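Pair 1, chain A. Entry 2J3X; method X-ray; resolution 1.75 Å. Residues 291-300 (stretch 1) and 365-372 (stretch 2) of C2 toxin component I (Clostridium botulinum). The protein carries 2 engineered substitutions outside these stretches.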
# COMPACT_ATOMS: atom_id res chain seq x y z
N ILE A 291 17.09 -0.03 -11.30
CA ILE A 291 16.44 0.69 -10.21
C ILE A 291 17.36 0.75 -8.97
O ILE A 291 17.82 -0.27 -8.51
CB ILE A 291 15.14 -0.04 -9.87
CG1 ILE A 291 14.19 -0.08 -11.10
CG2 ILE A 291 14.44 0.58 -8.65
CD1 ILE A 291 13.89 1.36 -11.69
N PRO A 292 17.69 1.95 -8.50
CA PRO A 292 18.79 2.08 -7.52
C PRO A 292 18.40 1.73 -6.08
O PRO A 292 19.28 1.54 -5.24
CB PRO A 292 19.18 3.55 -7.64
CG PRO A 292 17.92 4.22 -8.04
CD PRO A 292 17.22 3.26 -8.98
N GLN A 293 17.11 1.80 -5.76
CA GLN A 293 16.65 1.49 -4.39
C GLN A 293 15.24 0.96 -4.52
O GLN A 293 14.60 1.22 -5.53
CB GLN A 293 16.68 2.74 -3.49
CG GLN A 293 15.64 3.83 -3.93
CD GLN A 293 15.68 5.14 -3.14
OE1 GLN A 293 15.56 6.19 -3.70
NE2 GLN A 293 15.85 5.05 -1.81
N THR A 294 14.74 0.29 -3.50
CA THR A 294 13.37 -0.24 -3.58
C THR A 294 12.36 0.91 -3.50
O THR A 294 12.45 1.76 -2.63
CB THR A 294 13.16 -1.24 -2.46
OG1 THR A 294 14.10 -2.31 -2.66
CG2 THR A 294 11.72 -1.86 -2.53
N LEU A 295 11.39 0.87 -4.39
CA LEU A 295 10.28 1.77 -4.28
C LEU A 295 9.07 1.24 -5.01
O LEU A 295 9.16 0.31 -5.76
CB LEU A 295 10.65 3.12 -4.82
CG LEU A 295 10.66 3.33 -6.31
CD1 LEU A 295 10.67 4.81 -6.61
CD2 LEU A 295 11.74 2.58 -7.02
N ILE A 296 7.95 1.90 -4.77
CA ILE A 296 6.66 1.51 -5.34
C ILE A 296 6.39 2.30 -6.64
O ILE A 296 6.46 3.52 -6.66
CB ILE A 296 5.53 1.76 -4.31
CG1 ILE A 296 5.73 0.82 -3.07
CG2 ILE A 296 4.13 1.64 -4.96
CD1 ILE A 296 5.50 -0.71 -3.42
N ALA A 297 6.03 1.58 -7.71
CA ALA A 297 5.46 2.23 -8.87
C ALA A 297 4.09 1.57 -9.18
O ALA A 297 3.75 0.52 -8.64
CB ALA A 297 6.37 2.07 -10.04
N TYR A 298 3.30 2.22 -10.03
CA TYR A 298 1.88 1.81 -10.21
C TYR A 298 1.58 1.49 -11.65
O TYR A 298 2.12 2.12 -12.58
CB TYR A 298 0.97 2.98 -9.77
CG TYR A 298 0.98 3.13 -8.28
CD1 TYR A 298 0.19 2.29 -7.48
CD2 TYR A 298 1.86 4.08 -7.67
CE1 TYR A 298 0.20 2.41 -6.07
CE2 TYR A 298 1.91 4.23 -6.26
CZ TYR A 298 1.08 3.37 -5.47
OH TYR A 298 1.06 3.44 -4.10
N ARG A 299 0.67 0.54 -11.86
CA ARG A 299 0.18 0.27 -13.22
C ARG A 299 -1.29 -0.15 -13.09
O ARG A 299 -1.58 -1.20 -12.49
CB ARG A 299 0.97 -0.85 -13.80
CG ARG A 299 0.60 -1.18 -15.29
CD ARG A 299 1.56 -2.24 -15.80
NE ARG A 299 1.03 -2.85 -17.04
CZ ARG A 299 1.01 -2.27 -18.23
NH1 ARG A 299 1.50 -1.04 -18.39
NH2 ARG A 299 0.48 -2.91 -19.27
N ARG A 300 -2.18 0.68 -13.65
CA ARG A 300 -3.61 0.42 -13.56
C ARG A 300 -4.04 -0.29 -14.85
O ARG A 300 -3.63 0.13 -15.94
CB ARG A 300 -4.36 1.74 -13.46
CG ARG A 300 -4.34 2.36 -12.01
CD ARG A 300 -4.95 3.77 -12.05
NE ARG A 300 -5.20 4.30 -10.71
CZ ARG A 300 -6.35 4.16 -10.05
NH1 ARG A 300 -7.40 3.44 -10.56
NH2 ARG A 300 -6.44 4.65 -8.85
N PHE A 365 -2.17 -2.07 -9.88
CA PHE A 365 -0.97 -2.79 -9.46
C PHE A 365 -0.07 -1.84 -8.73
O PHE A 365 0.30 -0.79 -9.27
CB PHE A 365 -0.20 -3.42 -10.59
CG PHE A 365 -0.81 -4.73 -11.04
CD1 PHE A 365 -0.52 -5.91 -10.39
CD2 PHE A 365 -1.72 -4.74 -12.09
CE1 PHE A 365 -1.08 -7.15 -10.82
CE2 PHE A 365 -2.29 -5.97 -12.52
CZ PHE A 365 -1.97 -7.16 -11.86
N ARG A 366 0.20 -2.20 -7.46
CA ARG A 366 1.11 -1.42 -6.60
C ARG A 366 2.38 -2.29 -6.58
O ARG A 366 2.51 -3.23 -5.80
CB ARG A 366 0.42 -1.22 -5.22
CG ARG A 366 1.37 -0.45 -4.22
CD ARG A 366 0.63 0.01 -3.01
NE ARG A 366 1.57 0.67 -2.08
CZ ARG A 366 2.05 0.10 -0.96
NH1 ARG A 366 1.65 -1.12 -0.60
NH2 ARG A 366 2.93 0.81 -0.19
N LEU A 367 3.30 -2.00 -7.50
CA LEU A 367 4.41 -2.91 -7.80
C LEU A 367 5.61 -2.50 -6.96
O LEU A 367 6.03 -1.36 -7.04
CB LEU A 367 4.84 -2.79 -9.29
CG LEU A 367 3.67 -3.15 -10.22
CD1 LEU A 367 4.05 -2.86 -11.66
CD2 LEU A 367 3.31 -4.64 -10.01
N ARG A 368 6.18 -3.43 -6.20
CA ARG A 368 7.46 -3.14 -5.56
C ARG A 368 8.58 -3.33 -6.56
O ARG A 368 8.82 -4.45 -7.03
CB ARG A 368 7.63 -4.04 -4.30
CG ARG A 368 9.05 -3.82 -3.62
CD ARG A 368 9.22 -4.87 -2.47
NE ARG A 368 8.07 -4.73 -1.56
CZ ARG A 368 7.45 -5.72 -0.89
NH1 ARG A 368 7.85 -6.97 -1.01
NH2 ARG A 368 6.37 -5.46 -0.12
N LEU A 369 9.29 -2.25 -6.87
CA LEU A 369 10.44 -2.34 -7.76
C LEU A 369 11.65 -2.46 -6.88
O LEU A 369 12.01 -1.50 -6.25
CB LEU A 369 10.55 -1.07 -8.64
CG LEU A 369 9.25 -0.80 -9.46
CD1 LEU A 369 9.47 0.43 -10.44
CD2 LEU A 369 8.74 -2.05 -10.22
N SER A 370 12.28 -3.63 -6.84
CA SER A 370 13.36 -3.85 -5.89
C SER A 370 14.68 -3.31 -6.45
O SER A 370 14.89 -3.28 -7.66
CB SER A 370 13.50 -5.37 -5.62
OG SER A 370 12.33 -5.88 -4.95
N GLU A 371 15.62 -2.96 -5.55
CA GLU A 371 16.92 -2.54 -6.01
C GLU A 371 17.54 -3.50 -7.05
O GLU A 371 17.68 -4.70 -6.75
CB GLU A 371 17.91 -2.37 -4.82
CG GLU A 371 19.29 -1.97 -5.31
CD GLU A 371 20.38 -1.86 -4.23
OE1 GLU A 371 20.03 -1.50 -3.12
OE2 GLU A 371 21.57 -2.18 -4.57
N GLY A 372 17.96 -3.01 -8.21
CA GLY A 372 18.66 -3.84 -9.15
C GLY A 372 17.69 -4.29 -10.24
O GLY A 372 18.12 -4.88 -11.23

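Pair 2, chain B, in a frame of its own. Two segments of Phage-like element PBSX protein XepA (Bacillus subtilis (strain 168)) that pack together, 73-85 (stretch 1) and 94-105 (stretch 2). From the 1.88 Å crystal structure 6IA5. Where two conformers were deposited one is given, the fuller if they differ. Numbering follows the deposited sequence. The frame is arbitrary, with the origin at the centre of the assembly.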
# COMPACT_ATOMS: atom_id res chain seq x y z
N TRP B 73 24.80 -17.34 13.08
CA TRP B 73 25.77 -17.43 12.01
C TRP B 73 26.72 -18.58 12.32
O TRP B 73 27.21 -18.68 13.44
CB TRP B 73 26.58 -16.15 11.90
CG TRP B 73 25.80 -14.95 11.47
CD1 TRP B 73 25.74 -14.40 10.22
CD2 TRP B 73 24.97 -14.14 12.32
NE1 TRP B 73 24.93 -13.29 10.24
CE2 TRP B 73 24.45 -13.10 11.51
CE3 TRP B 73 24.64 -14.17 13.68
CZ2 TRP B 73 23.60 -12.12 12.01
CZ3 TRP B 73 23.81 -13.19 14.18
CH2 TRP B 73 23.30 -12.18 13.35
N ALA B 74 27.00 -19.41 11.31
CA ALA B 74 27.90 -20.54 11.45
C ALA B 74 28.95 -20.48 10.34
O ALA B 74 28.64 -20.18 9.18
CB ALA B 74 27.13 -21.83 11.37
N TYR B 75 30.20 -20.75 10.73
CA TYR B 75 31.27 -20.91 9.77
C TYR B 75 32.08 -22.13 10.18
O TYR B 75 32.52 -22.22 11.32
CB TYR B 75 32.15 -19.66 9.76
CG TYR B 75 33.23 -19.72 8.72
CD1 TYR B 75 34.45 -20.34 8.97
CD2 TYR B 75 33.02 -19.19 7.46
CE1 TYR B 75 35.44 -20.40 7.99
CE2 TYR B 75 33.99 -19.22 6.47
CZ TYR B 75 35.20 -19.83 6.74
OH TYR B 75 36.14 -19.84 5.75
N ALA B 76 32.27 -23.07 9.24
CA ALA B 76 33.08 -24.26 9.47
C ALA B 76 33.77 -24.67 8.17
O ALA B 76 33.29 -24.38 7.07
CB ALA B 76 32.20 -25.40 9.99
N ASP B 77 34.89 -25.39 8.31
CA ASP B 77 35.67 -25.79 7.14
C ASP B 77 35.06 -27.04 6.50
O ASP B 77 35.48 -27.43 5.42
CB ASP B 77 37.16 -25.89 7.45
CG ASP B 77 37.50 -27.10 8.29
OD1 ASP B 77 36.77 -27.37 9.28
OD2 ASP B 77 38.48 -27.78 7.94
N ARG B 78 34.06 -27.66 7.15
CA ARG B 78 33.35 -28.79 6.58
C ARG B 78 31.85 -28.57 6.76
O ARG B 78 31.44 -27.84 7.65
CB ARG B 78 33.70 -30.09 7.32
CG ARG B 78 35.18 -30.44 7.32
CD ARG B 78 35.64 -30.84 5.93
NE ARG B 78 37.07 -31.11 6.00
CZ ARG B 78 37.82 -31.53 4.99
NH1 ARG B 78 39.13 -31.58 5.14
NH2 ARG B 78 37.27 -31.87 3.83
N GLU B 79 31.05 -29.28 5.96
CA GLU B 79 29.61 -29.06 5.98
C GLU B 79 28.97 -29.61 7.26
O GLU B 79 29.45 -30.57 7.89
CB GLU B 79 28.96 -29.60 4.71
CG GLU B 79 28.73 -31.09 4.78
CD GLU B 79 28.07 -31.75 3.60
OE1 GLU B 79 27.67 -32.91 3.74
OE2 GLU B 79 27.98 -31.12 2.55
N GLY B 80 27.85 -28.99 7.62
CA GLY B 80 27.05 -29.36 8.78
C GLY B 80 25.66 -28.75 8.67
O GLY B 80 25.30 -28.24 7.61
N THR B 81 24.90 -28.81 9.77
CA THR B 81 23.55 -28.27 9.81
C THR B 81 23.35 -27.54 11.13
O THR B 81 23.68 -28.07 12.18
CB THR B 81 22.51 -29.38 9.70
OG1 THR B 81 22.89 -30.16 8.57
CG2 THR B 81 21.11 -28.87 9.44
N LEU B 82 22.83 -26.30 11.04
CA LEU B 82 22.46 -25.54 12.23
C LEU B 82 20.95 -25.59 12.44
O LEU B 82 20.19 -25.35 11.51
CB LEU B 82 22.95 -24.09 12.07
CG LEU B 82 22.50 -23.13 13.17
CD1 LEU B 82 23.04 -23.58 14.53
CD2 LEU B 82 22.95 -21.71 12.84
N PHE B 83 20.53 -25.90 13.67
CA PHE B 83 19.13 -25.93 14.06
C PHE B 83 18.89 -24.86 15.12
O PHE B 83 19.69 -24.72 16.04
CB PHE B 83 18.77 -27.29 14.69
CG PHE B 83 18.93 -28.46 13.74
CD1 PHE B 83 17.95 -28.77 12.81
CD2 PHE B 83 20.09 -29.22 13.75
CE1 PHE B 83 18.12 -29.80 11.90
CE2 PHE B 83 20.25 -30.27 12.86
CZ PHE B 83 19.26 -30.57 11.94
N ILE B 84 17.78 -24.14 14.98
CA ILE B 84 17.28 -23.27 16.04
C ILE B 84 16.07 -23.97 16.62
O ILE B 84 15.14 -24.31 15.89
CB ILE B 84 16.92 -21.86 15.53
CG1 ILE B 84 18.13 -21.15 14.90
CG2 ILE B 84 16.31 -21.04 16.67
CD1 ILE B 84 17.82 -19.71 14.43
N GLU B 85 16.08 -24.16 17.95
CA GLU B 85 15.05 -25.00 18.55
C GLU B 85 14.46 -24.32 19.77
O GLU B 85 15.09 -23.46 20.39
CB GLU B 85 15.66 -26.36 18.90
CG GLU B 85 16.41 -26.96 17.72
CD GLU B 85 16.76 -28.42 17.88
OE1 GLU B 85 17.47 -28.74 18.86
OE2 GLU B 85 16.30 -29.22 17.05
N THR B 94 11.55 -28.72 20.05
CA THR B 94 11.09 -28.76 18.66
C THR B 94 11.98 -27.84 17.82
O THR B 94 12.49 -26.85 18.32
CB THR B 94 9.60 -28.43 18.56
OG1 THR B 94 9.45 -27.14 19.15
CG2 THR B 94 8.72 -29.42 19.29
N THR B 95 12.17 -28.20 16.54
CA THR B 95 13.01 -27.44 15.63
C THR B 95 12.19 -26.34 14.98
O THR B 95 11.19 -26.64 14.32
CB THR B 95 13.58 -28.34 14.52
OG1 THR B 95 14.25 -29.40 15.20
CG2 THR B 95 14.56 -27.59 13.64
N THR B 96 12.63 -25.09 15.11
CA THR B 96 11.89 -23.99 14.50
C THR B 96 12.51 -23.65 13.15
O THR B 96 11.81 -23.24 12.23
CB THR B 96 11.89 -22.74 15.37
OG1 THR B 96 11.44 -23.12 16.67
CG2 THR B 96 11.06 -21.60 14.81
N ALA B 97 13.84 -23.80 13.04
CA ALA B 97 14.51 -23.50 11.79
C ALA B 97 15.72 -24.41 11.65
O ALA B 97 16.29 -24.82 12.65
CB ALA B 97 14.92 -22.04 11.71
N ALA B 98 16.11 -24.65 10.39
CA ALA B 98 17.26 -25.49 10.11
C ALA B 98 17.91 -24.98 8.83
O ALA B 98 17.21 -24.71 7.85
CB ALA B 98 16.80 -26.93 9.95
N VAL B 99 19.24 -24.82 8.85
CA VAL B 99 19.94 -24.35 7.68
C VAL B 99 21.16 -25.24 7.45
O VAL B 99 21.89 -25.55 8.39
CB VAL B 99 20.34 -22.86 7.80
CG1 VAL B 99 19.14 -21.94 7.78
CG2 VAL B 99 21.24 -22.57 9.01
N ASN B 100 21.35 -25.64 6.19
CA ASN B 100 22.56 -26.33 5.77
C ASN B 100 23.72 -25.35 5.75
O ASN B 100 23.60 -24.25 5.26
CB ASN B 100 22.39 -27.07 4.44
CG ASN B 100 21.38 -28.19 4.59
OD1 ASN B 100 20.36 -28.16 3.92
ND2 ASN B 100 21.61 -29.12 5.51
N VAL B 101 24.86 -25.78 6.30
CA VAL B 101 26.05 -24.95 6.32
C VAL B 101 27.08 -25.63 5.40
O VAL B 101 27.57 -26.70 5.74
CB VAL B 101 26.55 -24.80 7.76
CG1 VAL B 101 27.85 -24.02 7.84
CG2 VAL B 101 25.49 -24.19 8.66
N ALA B 102 27.37 -25.00 4.25
CA ALA B 102 28.37 -25.50 3.32
C ALA B 102 29.77 -25.26 3.87
O ALA B 102 29.96 -24.37 4.70
CB ALA B 102 28.19 -24.89 1.96
N ALA B 103 30.74 -26.09 3.45
CA ALA B 103 32.13 -25.98 3.86
C ALA B 103 32.68 -24.60 3.46
O ALA B 103 32.55 -24.22 2.30
CB ALA B 103 32.93 -27.08 3.20
N GLY B 104 33.28 -23.88 4.41
CA GLY B 104 33.96 -22.62 4.14
C GLY B 104 33.06 -21.48 3.65
O GLY B 104 33.54 -20.55 2.99
N VAL B 105 31.76 -21.53 3.98
CA VAL B 105 30.80 -20.51 3.57
C VAL B 105 30.08 -20.00 4.81
O VAL B 105 29.35 -20.77 5.46
CB VAL B 105 29.80 -21.10 2.54
CG1 VAL B 105 28.68 -20.11 2.22
CG2 VAL B 105 30.50 -21.57 1.26
O HOH W 1 30.86 -22.72 6.98

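The sharpest difference lies at one matched position of the first strand: L295(A) in pair 1 is G80(B) in pair 2, two CA atoms that superpose within 0.3 Å. In pair 1 the leucine sends CD2 to within 4.2 Å of CB of L369(A). In pair 2 the glycine offers no side chain to V101(B), the counterpart of L369(A). The valine meets L82(B), its CG2 4.3 Å from CB of L82(B), as L369(A) meets A297(A); its CG2 also lies 4.0 Å from CB of A74(B), a residue with no counterpart in pair 1.

The shared framework is two antiparallel strands, with a short segment before the first and a turn or loop after the second, lying side by side, and 14 central residues superpose with an RMSD of 0.7 Å. The strand directions make angles of 142° in pair 1 and 156° in pair 2. Main-chain hydrogen bonds set the register in both. L295(A) N to L369(A) O (3.1 Å) and L369(A) N to L295(A) O (2.8 Å) correspond to G80(B) N to V101(B) O (3.0 Å) and V101(B) N to G80(B) O (2.8 Å). These bonds use only backbone atoms, so the same two bonds form with leucine or with glycine. The next hydrogen-bonded pair, A297(A) with L367(A), matches L82(B) with V99(B).

On the face that carries these residues, bulk is distributed differently. A297(A) is small, and its CB meets CD1 of L369(A) at 3.5 Å, so the long leucine reaches across to a short partner. Pair 2 places the larger L82(B) here opposite the shorter, branched V99(B), with CB of L82(B) 3.8 Å from CG2 of V99(B).

The other face diverges in chemistry. I296(A) and Y298(A) lie beside R368(A) and R366(A), whose long aliphatic stems can pack against apolar groups while their charged ends bond elsewhere in the structure. CG2 of I296(A) is 3.5 Å from CG of R366(A), CD1 of I296(A) lies over one face of that guanidinium, and NE of R366(A) makes a weak hydrogen bond of 3.5 Å to OH of Y298(A). In pair 2 the matching residues are T81(B), F83(B), N100(B) and A98(B). The phenylalanine keeps the aromatic site, with CD1 of F83(B) 3.6 Å from CB of A98(B) and 3.7 Å from CG2 of T95(B), which has no counterpart in the superposition. Its ring has no OH to receive a bond like the weak one in pair 1, and the side chain of A98(B) has no donor.

At the loop end the solutions converge again. G372(A) N donates to I291(A) O at 2.8 Å, and G104(B) N donates to A76(B) O at 2.7 Å. Both glycines have positive phi, 101° and 65°, which favours a residue without CB; in G372(A) a CB would also jam against the preceding carbonyl oxygen. Just before them, CG of E371(A) lies 3.5 Å from O of P292(A), and CB of the matching A103(B) lies 3.4 Å from O of D77(B), a methyl group that rests against the facing main chain. Pair 1 adds a weak hydrogen bond from E371(A) N to OG1 of T294(A), 3.3 Å away, where E79(B) stands in pair 2.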